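Local coordinates for envelope glycoprotein (Bourbon virus, PDB 5ZKX), which probably mediates fusion of the viral envelope with host membranes as a class III-type fusion glycoprotein, seen here in its postfusion state, at residues G41-W52 with L139-L150. Numbering follows the deposited sequence.
Sequences GKNFIIGYRAYW and LSWRCGVTNTHL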
loop_
_atom_site.group_PDB
_atom_site.type_symbol
_atom_site.label_atom_id
_atom_site.label_comp_id
_atom_site.label_asym_id
_atom_site.label_seq_id
_atom_site.Cartn_x
_atom_site.Cartn_y
_atom_site.Cartn_z
ATOM N N GLY A 41 14.998 20.231 -5.867
ATOM C CA GLY A 41 15.606 20.310 -7.182
ATOM C C GLY A 41 16.499 19.114 -7.470
ATOM O O GLY A 41 16.639 18.188 -6.670
ATOM N N LYS A 42 17.101 19.153 -8.658
ATOM C CA LYS A 42 18.073 18.144 -9.076
ATOM C C LYS A 42 19.381 18.421 -8.346
ATOM O O LYS A 42 20.137 19.321 -8.718
ATOM C CB LYS A 42 18.264 18.167 -10.588
ATOM C CG LYS A 42 17.209 17.396 -11.365
ATOM C CD LYS A 42 17.489 17.454 -12.855
ATOM C CE LYS A 42 16.449 16.686 -13.648
ATOM N NZ LYS A 42 15.647 15.794 -12.774
ATOM N N ASN A 43 19.649 17.642 -7.301
ATOM C CA ASN A 43 20.786 17.871 -6.420
ATOM C C ASN A 43 21.701 16.659 -6.324
ATOM O O ASN A 43 22.646 16.672 -5.530
ATOM C CB ASN A 43 20.290 18.256 -5.024
ATOM C CG ASN A 43 19.183 17.340 -4.529
ATOM O OD1 ASN A 43 19.071 16.191 -4.961
ATOM N ND2 ASN A 43 18.357 17.845 -3.624
ATOM N N PHE A 44 21.443 15.617 -7.107
ATOM C CA PHE A 44 22.158 14.353 -7.009
ATOM C C PHE A 44 22.603 13.925 -8.397
ATOM O O PHE A 44 21.786 13.863 -9.322
ATOM C CB PHE A 44 21.267 13.276 -6.382
ATOM C CG PHE A 44 22.021 12.109 -5.823
ATOM C CD1 PHE A 44 23.156 12.300 -5.061
ATOM C CD2 PHE A 44 21.577 10.817 -6.039
ATOM C CE1 PHE A 44 23.842 11.226 -4.538
ATOM C CE2 PHE A 44 22.261 9.740 -5.516
ATOM C CZ PHE A 44 23.395 9.946 -4.765
ATOM N N ILE A 45 23.892 13.631 -8.541
ATOM C CA ILE A 45 24.461 13.164 -9.798
ATOM C C ILE A 45 25.069 11.791 -9.567
ATOM O O ILE A 45 25.820 11.589 -8.605
ATOM C CB ILE A 45 25.512 14.142 -10.353
ATOM C CG1 ILE A 45 24.973 15.574 -10.337
ATOM C CG2 ILE A 45 25.900 13.748 -11.771
ATOM C CD1 ILE A 45 25.882 16.572 -11.021
ATOM N N ILE A 46 24.733 10.846 -10.439
ATOM C CA ILE A 46 25.270 9.493 -10.391
ATOM C C ILE A 46 25.943 9.210 -11.723
ATOM O O ILE A 46 25.338 9.412 -12.783
ATOM C CB ILE A 46 24.178 8.445 -10.102
ATOM C CG1 ILE A 46 23.395 8.818 -8.846
ATOM C CG2 ILE A 46 24.797 7.065 -9.942
ATOM C CD1 ILE A 46 22.376 7.778 -8.448
ATOM N N GLY A 47 27.182 8.757 -11.667
ATOM C CA GLY A 47 27.918 8.400 -12.867
ATOM C C GLY A 47 28.666 7.104 -12.677
ATOM O O GLY A 47 29.282 6.873 -11.637
ATOM N N TYR A 48 28.600 6.247 -13.688
ATOM C CA TYR A 48 29.350 5.004 -13.678
ATOM C C TYR A 48 30.239 4.929 -14.911
ATOM O O TYR A 48 29.979 5.569 -15.932
ATOM C CB TYR A 48 28.424 3.780 -13.608
ATOM C CG TYR A 48 27.587 3.522 -14.837
ATOM C CD1 TYR A 48 28.049 2.704 -15.859
ATOM C CD2 TYR A 48 26.318 4.068 -14.962
ATOM C CE1 TYR A 48 27.282 2.456 -16.976
ATOM C CE2 TYR A 48 25.540 3.822 -16.077
ATOM C CZ TYR A 48 26.027 3.015 -17.080
ATOM O OH TYR A 48 25.260 2.765 -18.192
ATOM N N ARG A 49 31.305 4.144 -14.790
ATOM C CA ARG A 49 32.221 3.913 -15.894
ATOM C C ARG A 49 33.019 2.653 -15.609
ATOM O O ARG A 49 33.446 2.425 -14.475
ATOM C CB ARG A 49 33.168 5.099 -16.108
ATOM C CG ARG A 49 34.238 4.842 -17.158
ATOM C CD ARG A 49 35.053 6.086 -17.440
ATOM N NE ARG A 49 35.728 6.589 -16.248
ATOM C CZ ARG A 49 36.228 7.814 -16.147
ATOM N NH1 ARG A 49 36.125 8.654 -17.167
ATOM N NH2 ARG A 49 36.828 8.202 -15.029
ATOM N N ALA A 50 33.208 1.839 -16.644
ATOM C CA ALA A 50 34.043 0.652 -16.555
ATOM C C ALA A 50 34.543 0.316 -17.953
ATOM O O ALA A 50 34.080 0.871 -18.952
ATOM C CB ALA A 50 33.284 -0.531 -15.946
ATOM N N TYR A 51 35.500 -0.605 -18.011
ATOM C CA TYR A 51 35.992 -1.085 -19.291
ATOM C C TYR A 51 36.245 -2.584 -19.223
ATOM O O TYR A 51 36.714 -3.109 -18.208
ATOM C CB TYR A 51 37.265 -0.336 -19.732
ATOM C CG TYR A 51 38.500 -0.538 -18.874
ATOM C CD1 TYR A 51 39.345 -1.620 -19.080
ATOM C CD2 TYR A 51 38.844 0.379 -17.889
ATOM C CE1 TYR A 51 40.478 -1.801 -18.314
ATOM C CE2 TYR A 51 39.980 0.208 -17.117
ATOM C CZ TYR A 51 40.793 -0.885 -17.337
ATOM O OH TYR A 51 41.924 -1.069 -16.575
ATOM N N TRP A 52 35.909 -3.263 -20.312
ATOM C CA TRP A 52 36.244 -4.665 -20.494
ATOM C C TRP A 52 37.541 -4.762 -21.288
ATOM O O TRP A 52 37.660 -4.167 -22.364
ATOM C CB TRP A 52 35.112 -5.388 -21.224
ATOM C CG TRP A 52 35.516 -6.690 -21.819
ATOM C CD1 TRP A 52 35.868 -6.925 -23.118
ATOM C CD2 TRP A 52 35.607 -7.949 -21.143
ATOM N NE1 TRP A 52 36.175 -8.253 -23.289
ATOM C CE2 TRP A 52 36.021 -8.902 -22.090
ATOM C CE3 TRP A 52 35.382 -8.360 -19.825
ATOM C CZ2 TRP A 52 36.213 -10.241 -21.764
ATOM C CZ3 TRP A 52 35.574 -9.690 -19.504
ATOM C CH2 TRP A 52 35.985 -10.614 -20.469
ATOM N N LEU A 139 39.301 -3.848 -26.176
ATOM C CA LEU A 139 38.953 -2.910 -25.114
ATOM C C LEU A 139 37.612 -2.270 -25.444
ATOM O O LEU A 139 37.455 -1.684 -26.518
ATOM C CB LEU A 139 40.040 -1.844 -24.954
ATOM C CG LEU A 139 40.001 -0.940 -23.724
ATOM C CD1 LEU A 139 40.252 -1.746 -22.464
ATOM C CD2 LEU A 139 41.017 0.183 -23.856
ATOM N N SER A 140 36.650 -2.388 -24.525
ATOM C CA SER A 140 35.313 -1.832 -24.690
ATOM C C SER A 140 34.896 -1.114 -23.415
ATOM O O SER A 140 35.110 -1.621 -22.312
ATOM C CB SER A 140 34.299 -2.926 -25.026
ATOM O OG SER A 140 33.137 -2.383 -25.625
ATOM N N TRP A 141 34.289 0.060 -23.569
ATOM C CA TRP A 141 33.972 0.933 -22.446
ATOM C C TRP A 141 32.467 1.046 -22.241
ATOM O O TRP A 141 31.675 0.866 -23.171
ATOM C CB TRP A 141 34.556 2.335 -22.655
ATOM C CG TRP A 141 36.042 2.387 -22.557
ATOM C CD1 TRP A 141 36.939 2.057 -23.529
ATOM C CD2 TRP A 141 36.813 2.793 -21.419
ATOM N NE1 TRP A 141 38.221 2.230 -23.068
ATOM C CE2 TRP A 141 38.171 2.682 -21.775
ATOM C CE3 TRP A 141 36.485 3.239 -20.135
ATOM C CZ2 TRP A 141 39.200 3.001 -20.893
ATOM C CZ3 TRP A 141 37.509 3.555 -19.261
ATOM C CH2 TRP A 141 38.850 3.435 -19.644
ATOM N N ARG A 142 32.087 1.347 -21.002
ATOM C CA ARG A 142 30.710 1.650 -20.645
ATOM C C ARG A 142 30.707 2.866 -19.730
ATOM O O ARG A 142 31.646 3.081 -18.960
ATOM C CB ARG A 142 30.016 0.462 -19.960
ATOM C CG ARG A 142 30.393 0.270 -18.493
ATOM C CD ARG A 142 29.869 -1.048 -17.944
ATOM N NE ARG A 142 28.445 -1.236 -18.211
ATOM C CZ ARG A 142 27.492 -1.124 -17.291
ATOM N NH1 ARG A 142 27.806 -0.825 -16.038
ATOM N NH2 ARG A 142 26.224 -1.311 -17.624
ATOM N N CYS A 143 29.655 3.674 -19.835
ATOM C CA CYS A 143 29.526 4.840 -18.972
ATOM C C CYS A 143 28.089 5.335 -18.999
ATOM O O CYS A 143 27.342 5.096 -19.952
ATOM C CB CYS A 143 30.485 5.962 -19.383
ATOM S SG CYS A 143 30.124 6.728 -20.975
ATOM N N GLY A 144 27.718 6.038 -17.937
ATOM C CA GLY A 144 26.401 6.634 -17.845
ATOM C C GLY A 144 26.390 7.696 -16.774
ATOM O O GLY A 144 27.259 7.729 -15.896
ATOM N N VAL A 145 25.391 8.575 -16.856
ATOM C CA VAL A 145 25.248 9.682 -15.917
ATOM C C VAL A 145 23.772 10.043 -15.821
ATOM O O VAL A 145 22.996 9.816 -16.755
ATOM C CB VAL A 145 26.105 10.900 -16.342
ATOM C CG1 VAL A 145 25.481 11.614 -17.535
ATOM C CG2 VAL A 145 26.313 11.858 -15.172
ATOM N N THR A 146 23.378 10.591 -14.670
ATOM C CA THR A 146 22.012 11.061 -14.486
ATOM C C THR A 146 21.978 12.157 -13.429
ATOM O O THR A 146 22.761 12.149 -12.473
ATOM C CB THR A 146 21.060 9.915 -14.109
ATOM O OG1 THR A 146 19.706 10.331 -14.320
ATOM C CG2 THR A 146 21.236 9.495 -12.654
ATOM N N ASN A 147 21.073 13.115 -13.631
ATOM C CA ASN A 147 20.786 14.182 -12.679
ATOM C C ASN A 147 19.397 13.948 -12.103
ATOM O O ASN A 147 18.404 14.020 -12.835
ATOM C CB ASN A 147 20.842 15.557 -13.348
ATOM C CG ASN A 147 22.247 15.972 -13.725
ATOM O OD1 ASN A 147 23.068 16.285 -12.862
ATOM N ND2 ASN A 147 22.527 16.000 -15.024
ATOM N N THR A 148 19.322 13.674 -10.802
ATOM C CA THR A 148 18.052 13.402 -10.140
ATOM C C THR A 148 17.949 14.224 -8.860
ATOM O O THR A 148 18.867 14.956 -8.481
ATOM C CB THR A 148 17.881 11.909 -9.818
ATOM O OG1 THR A 148 18.827 11.517 -8.815
ATOM C CG2 THR A 148 18.076 11.055 -11.060
ATOM N N HIS A 149 16.807 14.089 -8.195
ATOM C CA HIS A 149 16.552 14.711 -6.905
ATOM C C HIS A 149 16.646 13.642 -5.826
ATOM O O HIS A 149 16.012 12.587 -5.936
ATOM C CB HIS A 149 15.172 15.376 -6.894
ATOM C CG HIS A 149 14.594 15.572 -5.525
ATOM N ND1 HIS A 149 14.817 16.710 -4.780
ATOM C CD2 HIS A 149 13.788 14.784 -4.776
ATOM C CE1 HIS A 149 14.181 16.609 -3.626
ATOM N NE2 HIS A 149 13.549 15.451 -3.599
ATOM N N LEU A 150 17.446 13.903 -4.799
ATOM C CA LEU A 150 17.637 12.960 -3.705
ATOM C C LEU A 150 16.916 13.459 -2.460
ATOM O O LEU A 150 17.071 14.620 -2.068
ATOM C CB LEU A 150 19.123 12.749 -3.401
ATOM C CG LEU A 150 19.387 11.738 -2.279
ATOM C CD1 LEU A 150 18.871 10.360 -2.665
ATOM C CD2 LEU A 150 20.862 11.685 -1.912
#
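Strands 44-58 and 134-148 pair antiparallel here, F44 to W52 against T148 to S140, within the branched sheet that helices 79-88 and 422-437 cover on its two faces. Backbone hydrogen bonds run the length of the ladder, from F44-T148 to W52-S140. G144, opposite Y48, has no side chain, which leaves room for the Y48 ring against its backbone. With CG between its backbone N and carbonyl carbon (chi1 69°), the Y48 ring lies flat over the partner strand, and G144 CA is 3.9 Å from the ring centroid in a CH-pi contact. The same ring brings its CE1 over the guanidinium face of R142, 3.5 Å from NH1; the planes are 33° apart. That guanidinium also forms salt bridges with E187 and E122. On the other face Y51 CB stands over the six-membered ring of W141, 3.6 Å from its centroid. Here C143 forms a disulfide with C91. A classic beta bulge lies at T148, which N43 and F44 both face; T148 O takes a bond from F44 N and a weak one from N43 N. Next to it, N43 OD1 receives L150 N at 2.8 Å, in the carbonyl plane and nearly straight (168°), while its ND2 bonds D39. L150 CD2 sits over the F44 ring face in a CH-pi contact, 3.9 Å from the centroid. H149 ND1 donates to G41 O at 3.0 Å, with the oxygen in the imidazole plane.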